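Local coordinates for protein proline dehydrogenase (Bradyrhizobium japonicum USDA 110, PDB 3HAZ) that probably oxidises proline to glutamate in two steps, using an FAD-dependent proline dehydrogenase and an NAD-dependent aldehyde dehydrogenase carried on one chain, at residues Ala37-Thr42 against Asn398-Ala403; Ala204-Arg209 against Ser448-Leu453; Thr404-Glu407 against Gly411-Gly414; Arg612-Phe617 against Ile665-Val670; Phe661-Phe666 against Arg693-Leu698. One frame throughout, in Å; residues are numbered along the deposited sequence.

Contact 1: residues Ala37-Thr42 against Asn398-Ala403; sequences ARIHRT and NALTVA. With FAD (flavin-adenine dinucleotide), chain C.
Ala-403 turns its methyl into the notch between Ile-39 and Thr-42, where helix 33-50 packs against helix 399-409, a helix that follows strand 390-395 of the proline dehydrogenase TIM barrel. The short segments cross at 136° with axes 8.9 Å apart, a spacing that a residue as small as alanine permits. Thr-42 lays its CG2 methyl 3.6 Å from Ala-403 CB, and the carbonyl oxygen Ile-39 O reaches the same CB from the other residue of the notch. Beside them the branched ends of Ile-39 and Leu-400 pass slantwise over each other, Ile-39 CG2 being 4.0 Å from Leu-400 CD1. The polar half of Thr-42 turns to a water that sits 3.1 Å from its OG1 and donates to Ala-403 O, bridging the two helices.

At the far end of the segment Asn-398 is the N-cap. A chi1 of 179° carries its amide away from its own backbone N; OD1 receives Thr-401 N from above the carbonyl plane, and a weaker, bent bond from Leu-400 N, while ND2 faces the FAD. Shortening Asn-398 to an alanine removes both amide atoms, which would probably leave the first helical turn without its side-chain cap and FAD O2A without this donor. That donor bond is nearly straight: Asn-398 ND2 lies 2.9 Å from FAD O2A, with 172° at the hydrogen.

Contact 2: residues Ala204-Arg209 against Ser448-Leu453; sequences AADARR and SHRDLL
The guanidinium groups of Arg-209 and Arg-450 lie flat on each other, centres 3.8 Å apart and planes only 13° from parallel, and this stack is the tight part of the contact. The closeness of two like charges is probably eased by the carboxylates of Asp-451 and Asp-206, which form a salt-bridge network with Arg-209. Arg-209 NH1 gives a hydrogen bond of 3.1 Å to Asp-451 OD2, entering on the syn lone pair and almost in the guanidinium plane, so one aspartate grips the edge while Arg-450 covers a face. The stack joins helix 204-223 of the TIM barrel to the 3-10 turn 449-451 that follows barrel strand 440-448. The arginine chains have to be long, since Arg-209 CA and Ser-448 CA, among the nearest across the contact, are 10.6 Å apart. Asp-206 holds its side more loosely: its OD1 takes only a weak bond from Arg-209 NH2 at 3.4 Å, and meets Arg-450 by charge alone. Its OD2 accepts from Arg-202 N, and Asp-451 OD1 bonds Tyr-210 OH. Both arginines remain partly exposed to solvent.

Contact 3: residues Thr404-Glu407 against Gly411-Gly414; sequences TVLE and GSSG
Leu-406 has its CG turned to the side opposite its backbone N (chi1 -174°), and a second torsion of 58° then carries the CD1 methyl towards Gly-411 and Ser-412, the residues it meets just after the helix ends. Leu-406 CD1 comes 3.9 Å from Gly-411 O and 4.3 Å from Ser-412 OG, so a single methyl does the touching and rests against polar oxygens without any hydrogen bond between the two segments. The contact is slight, burying only 82 Å² in all.

Residue types fit their tasks. Leucine supplies a branched hydrocarbon end whose one methyl can rest against a carbonyl oxygen while the side chain still packs further, since Leu-406 also meets His-435 and Ile-438. Gly-411 adopts an unusually stretched backbone, phi and psi both near -160°, a conformation easier for a residue with no side chain. Ser-412 is small enough to stand beside the leucine, and it too touches Ile-438 and Asp-437. This is plain packing, with the Leu-406 side chain about 14 Å from the FAD, and it belongs to a helix-to-strand return loop of the TIM barrel, running from helix 399-409 into strand 416-420.

Contact 4: residues Arg612-Phe617 against Ile665-Val670; sequences REAADF and IFLGQV
Phe-617 and Gly-668 carry the largest share of the buried surface, with Leu-667 next. The Phe-617 ring lies over the glycine so that Gly-668 CA stands above one of its faces, 3.9 Å from the ring centroid and 21° off the normal, a CH-pi contact. Gly-668 CA sits towards the rim, 3.7 Å from Phe-617 CG. A glycine suits this place exactly: a CB attached to it would fall 3.1 Å from Phe-617 CD1, a tight distance for two carbons, and its absence lets the two helices come to 5.4 Å between the CA atoms of Phe-617 and Gly-668.

The residue before the glycine, Leu-667, reaches across to Ala-614, one turn before Phe-617. Its CG lies anti to the carbonyl carbon (chi1 -81°) and the chain then extends, bringing Leu-667 CD1 to 4.1 Å from Ala-614 CB. The alanine is short enough to admit the leucine end, and every touching residue is buried.

The packing continues beyond the pair, for Phe-617 also meets the Tyr-621 ring and Val-951, and Leu-667 meets Leu-585 and Leu-699. Helix 664-675 is thus flanked by helices 604-629, 571-587 and 689-702, while Gln-669 and Ile-665 of the same helix touch strand 730-734 and Ile-665 also reaches the bound NAD.

Contact 5: residues Phe661-Phe666 against Arg693-Leu698; sequences FPLAIF and REAVAL
The methyl of Ala-695 is the bump of this contact, and the hollow that takes it lies between the side chains of Leu-663 and Phe-666. Leu-663 CD1 stands 3.9 Å from Ala-695 CB and Phe-666 CE2 stands 3.8 Å from it, so a small knob is held between a branched aliphatic end and an obliquely placed ring. A second bump comes one residue on: Val-696 pushes CG2 against the rim of the Phe-666 ring, in its plane and 3.5 Å from Phe-666 CZ, the two side chains crossing at about a right angle. The ring can reach both because chi1 of 175° swings it clear of its own backbone N and out from its helix. Val-670 CG2 lies over one of its faces, 4.2 Å above the plane.

A flat, bulky ring suits the place, as its far end reaches two successive residues of the facing helix. Cutting the Phe-666 ring back to an alanine is likely to open a gap beside Ala-695 and take from the Val-696 methyl the ring rim it rests on. Leu-663 begins the turn into helix 664-675, where its N and that of Ala-664 bond Glu-610 OE2.

Helices 664-675 and 689-702 are the connections of two successive beta-alpha-beta crossovers through parallel strands 641-656, 679-683 and 709-711, the pattern of the Rossmann-type NAD-binding domain of aldehyde dehydrogenases, with NAD-binding Ser-657 next to the Phe-666 ring.

The contacts divide between the two catalytic halves. Contacts 2 and 3 lie within the proline dehydrogenase barrel, contact 1 packs the N-terminal helix 33-50 onto it, and contacts 4 and 5 belong to the aldehyde dehydrogenase part. Contacts 1 and 3 share helix 399-409, their centres 11 Å apart, and Arg-38 NE joins Glu-407 OE1 between them in a salt bridge of 2.7 Å. Contact 2 is about 40 Å from contact 1, centre to centre, its segments alternating with those of contact 1 along the chain and enclosing contact 3. Contacts 4 and 5, centres 8 Å apart, follow in sequence and share helix 664-675. Their centres lie 56 to 62 Å from those of contacts 1 and 3, too far to touch.

Contact 1: residues Ala37-Thr42 against Asn398-Ala403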
# COMPACT_ATOMS: atom_id res chain seq x y z
N ALA A 37 12.70 -14.28 -42.33
CA ALA A 37 12.52 -15.72 -42.39
C ALA A 37 13.85 -16.44 -42.57
O ALA A 37 14.11 -17.45 -41.91
CB ALA A 37 11.54 -16.10 -43.49
N ARG A 38 14.70 -15.94 -43.46
CA ARG A 38 16.03 -16.51 -43.64
C ARG A 38 16.84 -16.36 -42.36
O ARG A 38 17.53 -17.29 -41.93
CB ARG A 38 16.76 -15.85 -44.82
CG ARG A 38 16.18 -16.22 -46.20
CD ARG A 38 17.06 -15.73 -47.35
NE ARG A 38 16.99 -14.28 -47.51
CZ ARG A 38 16.08 -13.65 -48.24
NH1 ARG A 38 15.15 -14.35 -48.88
NH2 ARG A 38 16.09 -12.33 -48.33
N ILE A 39 16.76 -15.19 -41.74
CA ILE A 39 17.52 -14.92 -40.54
C ILE A 39 17.10 -15.88 -39.43
O ILE A 39 17.95 -16.46 -38.74
CB ILE A 39 17.34 -13.46 -40.09
CG1 ILE A 39 18.16 -12.54 -40.99
CG2 ILE A 39 17.76 -13.29 -38.65
CD1 ILE A 39 17.81 -11.07 -40.85
N HIS A 40 15.79 -16.04 -39.28
CA HIS A 40 15.23 -16.89 -38.24
C HIS A 40 15.72 -18.32 -38.39
O HIS A 40 16.10 -18.96 -37.41
CB HIS A 40 13.70 -16.85 -38.28
CG HIS A 40 13.06 -17.50 -37.10
ND1 HIS A 40 12.79 -16.82 -35.93
CD2 HIS A 40 12.63 -18.77 -36.91
CE1 HIS A 40 12.22 -17.65 -35.06
NE2 HIS A 40 12.11 -18.84 -35.64
N ARG A 41 15.72 -18.80 -39.63
CA ARG A 41 16.13 -20.17 -39.93
C ARG A 41 17.62 -20.41 -39.67
O ARG A 41 17.98 -21.33 -38.94
CB ARG A 41 15.78 -20.53 -41.37
CG ARG A 41 16.31 -21.88 -41.80
CD ARG A 41 16.25 -22.05 -43.31
NE ARG A 41 17.17 -23.10 -43.75
CZ ARG A 41 16.88 -24.39 -43.73
NH1 ARG A 41 15.69 -24.80 -43.29
NH2 ARG A 41 17.77 -25.28 -44.14
N THR A 42 18.47 -19.58 -40.28
CA THR A 42 19.91 -19.62 -40.03
C THR A 42 20.24 -19.59 -38.54
O THR A 42 21.03 -20.40 -38.05
CB THR A 42 20.64 -18.44 -40.72
OG1 THR A 42 20.56 -18.59 -42.14
CG2 THR A 42 22.11 -18.41 -40.31
N ASN A 398 27.36 -14.20 -31.01
CA ASN A 398 25.90 -14.16 -30.94
C ASN A 398 25.29 -14.70 -32.25
O ASN A 398 25.53 -14.13 -33.31
CB ASN A 398 25.46 -12.72 -30.67
CG ASN A 398 23.94 -12.56 -30.62
OD1 ASN A 398 23.21 -13.15 -31.41
ND2 ASN A 398 23.47 -11.75 -29.68
N ALA A 399 24.52 -15.79 -32.16
CA ALA A 399 23.95 -16.46 -33.34
C ALA A 399 23.00 -15.58 -34.16
O ALA A 399 22.97 -15.64 -35.39
CB ALA A 399 23.25 -17.75 -32.94
N LEU A 400 22.21 -14.77 -33.46
CA LEU A 400 21.29 -13.85 -34.12
C LEU A 400 22.07 -12.74 -34.85
O LEU A 400 21.74 -12.37 -35.97
CB LEU A 400 20.32 -13.23 -33.11
CG LEU A 400 19.31 -12.24 -33.70
CD1 LEU A 400 18.46 -12.91 -34.78
CD2 LEU A 400 18.44 -11.65 -32.61
N THR A 401 23.10 -12.22 -34.19
CA THR A 401 23.93 -11.19 -34.81
C THR A 401 24.58 -11.75 -36.07
O THR A 401 24.56 -11.10 -37.12
CB THR A 401 25.02 -10.69 -33.85
OG1 THR A 401 24.42 -10.29 -32.61
CG2 THR A 401 25.77 -9.51 -34.45
N VAL A 402 25.14 -12.95 -35.96
CA VAL A 402 25.78 -13.59 -37.11
C VAL A 402 24.78 -13.77 -38.25
O VAL A 402 25.05 -13.37 -39.38
CB VAL A 402 26.39 -14.96 -36.76
CG1 VAL A 402 26.82 -15.68 -38.03
CG2 VAL A 402 27.59 -14.81 -35.81
N ALA A 403 23.63 -14.38 -37.95
CA ALA A 403 22.61 -14.65 -38.97
C ALA A 403 22.14 -13.37 -39.65
O ALA A 403 21.83 -13.37 -40.84
CB ALA A 403 21.42 -15.40 -38.37
PA FAD C . 26.47 -10.60 -26.88
O1A FAD C . 25.98 -11.52 -25.62
O2A FAD C . 25.51 -10.57 -27.97
O5B FAD C . 26.68 -9.07 -26.35
C5B FAD C . 27.48 -8.88 -25.22
C4B FAD C . 27.80 -7.38 -25.06
O4B FAD C . 26.71 -6.35 -25.33
C3B FAD C . 28.84 -6.80 -24.32
O3B FAD C . 30.14 -7.36 -24.40
C2B FAD C . 28.61 -5.32 -24.47
O2B FAD C . 29.45 -4.63 -25.38
C1B FAD C . 27.15 -5.17 -24.70
N9A FAD C . 26.30 -4.95 -23.54
C8A FAD C . 26.06 -5.82 -22.48
N7A FAD C . 25.15 -5.22 -21.65
C5A FAD C . 24.82 -3.96 -22.22
C6A FAD C . 23.90 -2.86 -21.78
N6A FAD C . 23.14 -2.98 -20.54
N1A FAD C . 23.77 -1.77 -22.51
C2A FAD C . 24.49 -1.63 -23.71
N3A FAD C . 25.38 -2.69 -24.13
C4A FAD C . 25.51 -3.82 -23.37
N1 FAD C . 35.92 -5.38 -27.50
C2 FAD C . 36.55 -4.17 -27.32
O2 FAD C . 35.99 -3.22 -26.49
N3 FAD C . 37.82 -3.92 -27.95
C4 FAD C . 38.39 -4.88 -28.74
O4 FAD C . 39.59 -4.61 -29.41
C4X FAD C . 37.73 -6.14 -28.93
N5 FAD C . 38.35 -7.20 -29.80
C5X FAD C . 37.69 -8.44 -29.97
C6 FAD C . 38.30 -9.48 -30.81
C7 FAD C . 37.63 -10.71 -30.99
C7M FAD C . 38.28 -11.79 -31.85
C8 FAD C . 36.33 -10.96 -30.34
C8M FAD C . 35.58 -12.29 -30.51
C9 FAD C . 35.75 -9.96 -29.53
C9A FAD C . 36.44 -8.68 -29.34
N10 FAD C . 35.84 -7.63 -28.50
C10 FAD C . 36.52 -6.37 -28.32
C1' FAD C . 34.45 -7.75 -27.95
C2' FAD C . 34.33 -8.35 -26.52
O2' FAD C . 35.54 -9.00 -26.15
C3' FAD C . 33.11 -9.28 -26.47
O3' FAD C . 33.42 -10.53 -27.08
C4' FAD C . 31.84 -8.67 -27.17
O4' FAD C . 31.51 -7.36 -26.86
C5' FAD C . 30.61 -9.62 -27.07
O5' FAD C . 29.67 -9.40 -28.11
P FAD C . 28.77 -10.70 -28.61
O1P FAD C . 27.83 -10.26 -29.91
O2P FAD C . 29.67 -11.82 -28.93
O3P FAD C . 27.91 -11.21 -27.32
O HOH W 1 20.79 -15.50 -42.41

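Contact 2: residues Ala204-Arg209 against Ser448-Leu453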
# COMPACT_ATOMS: atom_id res chain seq x y z
N ALA A 204 58.29 2.05 -18.38
CA ALA A 204 58.98 2.11 -19.65
C ALA A 204 59.45 0.72 -20.06
O ALA A 204 59.34 0.32 -21.22
CB ALA A 204 60.17 3.09 -19.58
N ALA A 205 59.96 -0.04 -19.09
CA ALA A 205 60.38 -1.40 -19.37
C ALA A 205 59.20 -2.29 -19.81
O ALA A 205 59.37 -3.14 -20.68
CB ALA A 205 61.12 -2.01 -18.18
N ASP A 206 58.01 -2.08 -19.24
CA ASP A 206 56.83 -2.85 -19.69
C ASP A 206 56.57 -2.60 -21.16
O ASP A 206 56.34 -3.53 -21.93
CB ASP A 206 55.56 -2.43 -18.94
CG ASP A 206 55.45 -3.05 -17.56
OD1 ASP A 206 55.99 -4.15 -17.34
OD2 ASP A 206 54.79 -2.43 -16.70
N ALA A 207 56.57 -1.32 -21.55
CA ALA A 207 56.30 -0.94 -22.93
C ALA A 207 57.28 -1.57 -23.93
O ALA A 207 56.89 -1.92 -25.04
CB ALA A 207 56.30 0.58 -23.08
N ARG A 208 58.55 -1.70 -23.53
CA ARG A 208 59.57 -2.33 -24.37
C ARG A 208 59.34 -3.84 -24.45
O ARG A 208 59.48 -4.45 -25.51
CB ARG A 208 60.98 -2.06 -23.85
CG ARG A 208 61.37 -0.58 -23.83
CD ARG A 208 62.90 -0.38 -23.74
NE ARG A 208 63.45 -0.84 -22.47
CZ ARG A 208 63.44 -0.12 -21.35
NH1 ARG A 208 62.91 1.10 -21.36
NH2 ARG A 208 63.96 -0.61 -20.23
N ARG A 209 59.00 -4.43 -23.32
CA ARG A 209 58.76 -5.87 -23.26
C ARG A 209 57.59 -6.24 -24.17
O ARG A 209 57.66 -7.20 -24.92
CB ARG A 209 58.46 -6.31 -21.83
CG ARG A 209 58.04 -7.76 -21.73
CD ARG A 209 58.04 -8.23 -20.29
NE ARG A 209 57.05 -7.50 -19.49
CZ ARG A 209 55.75 -7.77 -19.49
NH1 ARG A 209 55.28 -8.75 -20.26
NH2 ARG A 209 54.93 -7.06 -18.73
N SER A 448 52.50 -14.08 -21.72
CA SER A 448 53.17 -14.48 -20.49
C SER A 448 52.23 -14.55 -19.28
O SER A 448 51.21 -13.86 -19.24
CB SER A 448 54.31 -13.51 -20.18
OG SER A 448 55.26 -13.53 -21.23
N HIS A 449 52.59 -15.38 -18.30
CA HIS A 449 51.82 -15.49 -17.07
C HIS A 449 51.60 -14.14 -16.37
O HIS A 449 50.56 -13.91 -15.75
CB HIS A 449 52.50 -16.45 -16.08
CG HIS A 449 52.49 -17.88 -16.52
ND1 HIS A 449 53.59 -18.71 -16.39
CD2 HIS A 449 51.51 -18.64 -17.08
CE1 HIS A 449 53.29 -19.91 -16.85
NE2 HIS A 449 52.04 -19.89 -17.28
N ARG A 450 52.59 -13.25 -16.44
CA ARG A 450 52.50 -11.97 -15.75
C ARG A 450 51.40 -11.07 -16.32
O ARG A 450 51.03 -10.07 -15.72
CB ARG A 450 53.85 -11.24 -15.77
CG ARG A 450 54.29 -10.82 -17.16
CD ARG A 450 55.78 -10.47 -17.17
NE ARG A 450 56.06 -9.23 -16.44
CZ ARG A 450 57.29 -8.79 -16.20
NH1 ARG A 450 58.34 -9.49 -16.62
NH2 ARG A 450 57.48 -7.65 -15.54
N ASP A 451 50.86 -11.46 -17.48
CA ASP A 451 49.79 -10.69 -18.12
C ASP A 451 48.45 -11.42 -18.13
O ASP A 451 47.47 -10.93 -18.68
CB ASP A 451 50.20 -10.33 -19.54
CG ASP A 451 51.47 -9.51 -19.58
OD1 ASP A 451 51.51 -8.50 -18.86
OD2 ASP A 451 52.41 -9.89 -20.31
N LEU A 452 48.41 -12.59 -17.51
CA LEU A 452 47.19 -13.39 -17.51
C LEU A 452 46.05 -12.80 -16.66
O LEU A 452 44.92 -12.68 -17.13
CB LEU A 452 47.49 -14.81 -17.05
CG LEU A 452 46.24 -15.69 -16.92
CD1 LEU A 452 45.50 -15.77 -18.25
CD2 LEU A 452 46.61 -17.06 -16.39
N LEU A 453 46.35 -12.47 -15.41
CA LEU A 453 45.31 -12.01 -14.47
C LEU A 453 44.46 -10.86 -15.01
O LEU A 453 43.23 -10.94 -15.00
CB LEU A 453 45.94 -11.57 -13.14
CG LEU A 453 46.08 -12.53 -11.96
CD1 LEU A 453 46.46 -11.72 -10.70
CD2 LEU A 453 44.82 -13.33 -11.72

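Contact 3: residues Thr404-Glu407 against Gly411-Gly414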
# COMPACT_ATOMS: atom_id res chain seq x y z
N THR A 404 22.06 -12.30 -38.87
CA THR A 404 21.54 -11.03 -39.37
C THR A 404 22.56 -10.34 -40.27
O THR A 404 22.20 -9.77 -41.30
CB THR A 404 21.11 -10.11 -38.22
OG1 THR A 404 20.08 -10.75 -37.46
CG2 THR A 404 20.60 -8.77 -38.75
N VAL A 405 23.83 -10.39 -39.88
CA VAL A 405 24.89 -9.80 -40.71
C VAL A 405 25.03 -10.57 -42.02
O VAL A 405 25.25 -9.98 -43.07
CB VAL A 405 26.25 -9.75 -39.96
CG1 VAL A 405 27.37 -9.37 -40.92
CG2 VAL A 405 26.17 -8.76 -38.80
N LEU A 406 24.91 -11.89 -41.95
CA LEU A 406 24.98 -12.71 -43.15
C LEU A 406 23.89 -12.31 -44.15
O LEU A 406 24.16 -12.11 -45.33
CB LEU A 406 24.88 -14.20 -42.79
CG LEU A 406 25.08 -15.20 -43.93
CD1 LEU A 406 26.45 -15.02 -44.59
CD2 LEU A 406 24.92 -16.62 -43.41
N GLU A 407 22.65 -12.19 -43.68
CA GLU A 407 21.54 -11.81 -44.55
C GLU A 407 21.79 -10.47 -45.23
O GLU A 407 21.51 -10.31 -46.42
CB GLU A 407 20.22 -11.77 -43.77
CG GLU A 407 19.08 -11.05 -44.50
CD GLU A 407 18.64 -11.77 -45.78
OE1 GLU A 407 18.68 -13.02 -45.81
OE2 GLU A 407 18.25 -11.08 -46.74
N GLY A 411 25.74 -12.02 -49.63
CA GLY A 411 26.79 -12.87 -50.17
C GLY A 411 27.71 -13.32 -49.06
O GLY A 411 27.37 -13.22 -47.88
N SER A 412 28.89 -13.81 -49.42
CA SER A 412 29.84 -14.33 -48.45
C SER A 412 31.24 -13.79 -48.71
O SER A 412 32.19 -14.14 -48.01
CB SER A 412 29.87 -15.86 -48.47
OG SER A 412 28.62 -16.41 -48.09
N SER A 413 31.36 -12.92 -49.71
CA SER A 413 32.66 -12.43 -50.14
C SER A 413 33.00 -11.05 -49.59
O SER A 413 32.14 -10.18 -49.46
CB SER A 413 32.71 -12.39 -51.67
OG SER A 413 31.73 -11.51 -52.18
N GLY A 414 34.28 -10.84 -49.29
CA GLY A 414 34.78 -9.52 -48.95
C GLY A 414 34.62 -9.15 -47.49
O GLY A 414 34.78 -7.99 -47.12

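Contact 4: residues Arg612-Phe617 against Ile665-Val670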
# COMPACT_ATOMS: atom_id res chain seq x y z
N ARG A 612 34.41 20.55 -7.44
CA ARG A 612 33.26 19.66 -7.29
C ARG A 612 32.94 19.38 -5.82
O ARG A 612 31.79 19.46 -5.40
CB ARG A 612 33.46 18.34 -8.05
CG ARG A 612 33.35 18.45 -9.58
CD ARG A 612 33.32 17.07 -10.23
NE ARG A 612 32.10 16.33 -9.90
CZ ARG A 612 31.97 15.01 -10.00
NH1 ARG A 612 32.99 14.27 -10.41
NH2 ARG A 612 30.82 14.43 -9.68
N GLU A 613 33.98 19.04 -5.05
CA GLU A 613 33.83 18.72 -3.64
C GLU A 613 33.23 19.88 -2.84
O GLU A 613 32.39 19.68 -1.96
CB GLU A 613 35.19 18.33 -3.05
CG GLU A 613 35.15 17.84 -1.62
CD GLU A 613 36.53 17.54 -1.06
OE1 GLU A 613 37.51 17.64 -1.83
OE2 GLU A 613 36.64 17.19 0.13
N ALA A 614 33.67 21.09 -3.15
CA ALA A 614 33.16 22.29 -2.48
C ALA A 614 31.66 22.42 -2.70
O ALA A 614 30.90 22.63 -1.75
CB ALA A 614 33.89 23.54 -2.97
N ALA A 615 31.23 22.27 -3.95
CA ALA A 615 29.81 22.34 -4.28
C ALA A 615 29.03 21.18 -3.68
O ALA A 615 27.90 21.34 -3.26
CB ALA A 615 29.61 22.39 -5.80
N ASP A 616 29.65 20.00 -3.65
CA ASP A 616 29.01 18.84 -3.03
C ASP A 616 28.79 19.08 -1.53
O ASP A 616 27.75 18.72 -0.98
CB ASP A 616 29.87 17.57 -3.23
CG ASP A 616 29.89 17.08 -4.69
OD1 ASP A 616 29.05 17.52 -5.50
OD2 ASP A 616 30.76 16.25 -5.01
N PHE A 617 29.77 19.68 -0.86
CA PHE A 617 29.62 19.99 0.56
C PHE A 617 28.38 20.86 0.78
O PHE A 617 27.58 20.59 1.67
CB PHE A 617 30.85 20.71 1.10
CG PHE A 617 31.90 19.80 1.67
CD1 PHE A 617 33.23 19.92 1.26
CD2 PHE A 617 31.58 18.84 2.60
CE1 PHE A 617 34.20 19.09 1.78
CE2 PHE A 617 32.55 18.00 3.12
CZ PHE A 617 33.86 18.13 2.71
N ILE A 665 37.60 22.23 1.95
CA ILE A 665 37.61 22.03 3.40
C ILE A 665 37.25 23.33 4.08
O ILE A 665 36.55 23.34 5.09
CB ILE A 665 38.98 21.52 3.89
CG1 ILE A 665 39.14 20.05 3.53
CG2 ILE A 665 39.11 21.71 5.40
CD1 ILE A 665 40.41 19.44 4.04
N PHE A 666 37.74 24.43 3.51
CA PHE A 666 37.35 25.75 3.98
C PHE A 666 35.83 25.89 4.00
O PHE A 666 35.24 26.21 5.03
CB PHE A 666 37.96 26.86 3.11
CG PHE A 666 37.49 28.24 3.48
CD1 PHE A 666 38.11 28.94 4.50
CD2 PHE A 666 36.40 28.81 2.84
CE1 PHE A 666 37.66 30.21 4.86
CE2 PHE A 666 35.94 30.07 3.19
CZ PHE A 666 36.58 30.77 4.20
N LEU A 667 35.20 25.63 2.85
CA LEU A 667 33.76 25.77 2.71
C LEU A 667 32.97 24.69 3.43
O LEU A 667 31.89 24.94 3.95
CB LEU A 667 33.36 25.80 1.23
CG LEU A 667 33.54 27.15 0.53
CD1 LEU A 667 33.13 27.07 -0.93
CD2 LEU A 667 32.72 28.21 1.26
N GLY A 668 33.51 23.47 3.45
CA GLY A 668 32.86 22.38 4.15
C GLY A 668 32.63 22.75 5.61
O GLY A 668 31.50 22.69 6.10
N GLN A 669 33.70 23.15 6.29
CA GLN A 669 33.61 23.50 7.70
C GLN A 669 32.71 24.71 7.92
O GLN A 669 31.91 24.73 8.85
CB GLN A 669 35.01 23.79 8.26
CG GLN A 669 35.96 22.61 8.15
CD GLN A 669 37.24 22.82 8.92
OE1 GLN A 669 37.70 21.92 9.61
NE2 GLN A 669 37.82 24.01 8.80
N VAL A 670 32.84 25.71 7.06
CA VAL A 670 32.09 26.95 7.22
C VAL A 670 30.59 26.78 7.01
O VAL A 670 29.79 27.20 7.85
CB VAL A 670 32.64 28.06 6.30
CG1 VAL A 670 31.69 29.25 6.27
CG2 VAL A 670 34.03 28.49 6.77

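Contact 5: residues Phe661-Phe666 against Arg693-Leu698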
# COMPACT_ATOMS: atom_id res chain seq x y z
N PHE A 661 43.51 21.80 0.88
CA PHE A 661 42.19 21.92 0.26
C PHE A 661 41.60 23.26 0.66
O PHE A 661 40.67 23.32 1.47
CB PHE A 661 41.28 20.77 0.68
CG PHE A 661 41.69 19.43 0.12
CD1 PHE A 661 42.50 18.57 0.85
CD2 PHE A 661 41.29 19.04 -1.15
CE1 PHE A 661 42.88 17.35 0.34
CE2 PHE A 661 41.67 17.82 -1.67
CZ PHE A 661 42.46 16.97 -0.93
N PRO A 662 42.15 24.34 0.09
CA PRO A 662 41.93 25.73 0.49
C PRO A 662 40.52 26.19 0.21
O PRO A 662 40.08 27.20 0.74
CB PRO A 662 42.90 26.52 -0.41
CG PRO A 662 43.71 25.53 -1.15
CD PRO A 662 42.98 24.24 -1.12
N LEU A 663 39.82 25.46 -0.66
CA LEU A 663 38.45 25.81 -1.01
C LEU A 663 37.43 24.87 -0.38
O LEU A 663 36.51 25.32 0.30
CB LEU A 663 38.26 25.85 -2.52
CG LEU A 663 36.81 26.10 -2.95
CD1 LEU A 663 36.38 27.47 -2.49
CD2 LEU A 663 36.65 25.96 -4.47
N ALA A 664 37.59 23.57 -0.59
CA ALA A 664 36.56 22.61 -0.21
C ALA A 664 36.46 22.38 1.30
O ALA A 664 35.37 22.33 1.85
CB ALA A 664 36.74 21.27 -0.94
N ILE A 665 37.60 22.23 1.95
CA ILE A 665 37.61 22.03 3.40
C ILE A 665 37.25 23.33 4.08
O ILE A 665 36.55 23.34 5.09
CB ILE A 665 38.98 21.52 3.89
CG1 ILE A 665 39.14 20.05 3.53
CG2 ILE A 665 39.11 21.71 5.40
CD1 ILE A 665 40.41 19.44 4.04
N PHE A 666 37.74 24.43 3.51
CA PHE A 666 37.35 25.75 3.98
C PHE A 666 35.83 25.89 4.00
O PHE A 666 35.24 26.21 5.03
CB PHE A 666 37.96 26.86 3.11
CG PHE A 666 37.49 28.24 3.48
CD1 PHE A 666 38.11 28.94 4.50
CD2 PHE A 666 36.40 28.81 2.84
CE1 PHE A 666 37.66 30.21 4.86
CE2 PHE A 666 35.94 30.07 3.19
CZ PHE A 666 36.58 30.77 4.20
N ARG A 693 38.97 34.27 0.68
CA ARG A 693 38.25 35.53 0.56
C ARG A 693 37.23 35.48 -0.58
O ARG A 693 36.13 36.00 -0.46
CB ARG A 693 39.22 36.71 0.39
CG ARG A 693 38.54 38.08 0.51
CD ARG A 693 39.54 39.22 0.67
NE ARG A 693 40.41 39.35 -0.49
CZ ARG A 693 41.23 40.38 -0.71
NH1 ARG A 693 41.28 41.38 0.16
NH2 ARG A 693 41.99 40.41 -1.80
N GLU A 694 37.60 34.85 -1.70
CA GLU A 694 36.68 34.69 -2.82
C GLU A 694 35.47 33.84 -2.40
O GLU A 694 34.34 34.15 -2.75
CB GLU A 694 37.38 34.05 -4.01
CG GLU A 694 38.42 34.94 -4.69
CD GLU A 694 37.81 35.92 -5.68
OE1 GLU A 694 36.58 36.13 -5.63
OE2 GLU A 694 38.56 36.47 -6.51
N ALA A 695 35.74 32.77 -1.67
CA ALA A 695 34.68 31.87 -1.21
C ALA A 695 33.69 32.61 -0.30
O ALA A 695 32.48 32.51 -0.47
CB ALA A 695 35.28 30.67 -0.49
N VAL A 696 34.22 33.33 0.68
CA VAL A 696 33.39 34.09 1.60
C VAL A 696 32.51 35.10 0.86
O VAL A 696 31.31 35.20 1.12
CB VAL A 696 34.24 34.81 2.67
CG1 VAL A 696 33.40 35.84 3.43
CG2 VAL A 696 34.85 33.80 3.63
N ALA A 697 33.10 35.84 -0.07
CA ALA A 697 32.33 36.81 -0.85
C ALA A 697 31.24 36.08 -1.63
O ALA A 697 30.13 36.60 -1.80
CB ALA A 697 33.24 37.61 -1.78
N LEU A 698 31.55 34.88 -2.09
CA LEU A 698 30.58 34.09 -2.83
C LEU A 698 29.44 33.65 -1.92
O LEU A 698 28.27 33.66 -2.32
CB LEU A 698 31.25 32.87 -3.49
CG LEU A 698 30.38 31.97 -4.37
CD1 LEU A 698 31.23 31.23 -5.40
CD2 LEU A 698 29.58 30.99 -3.52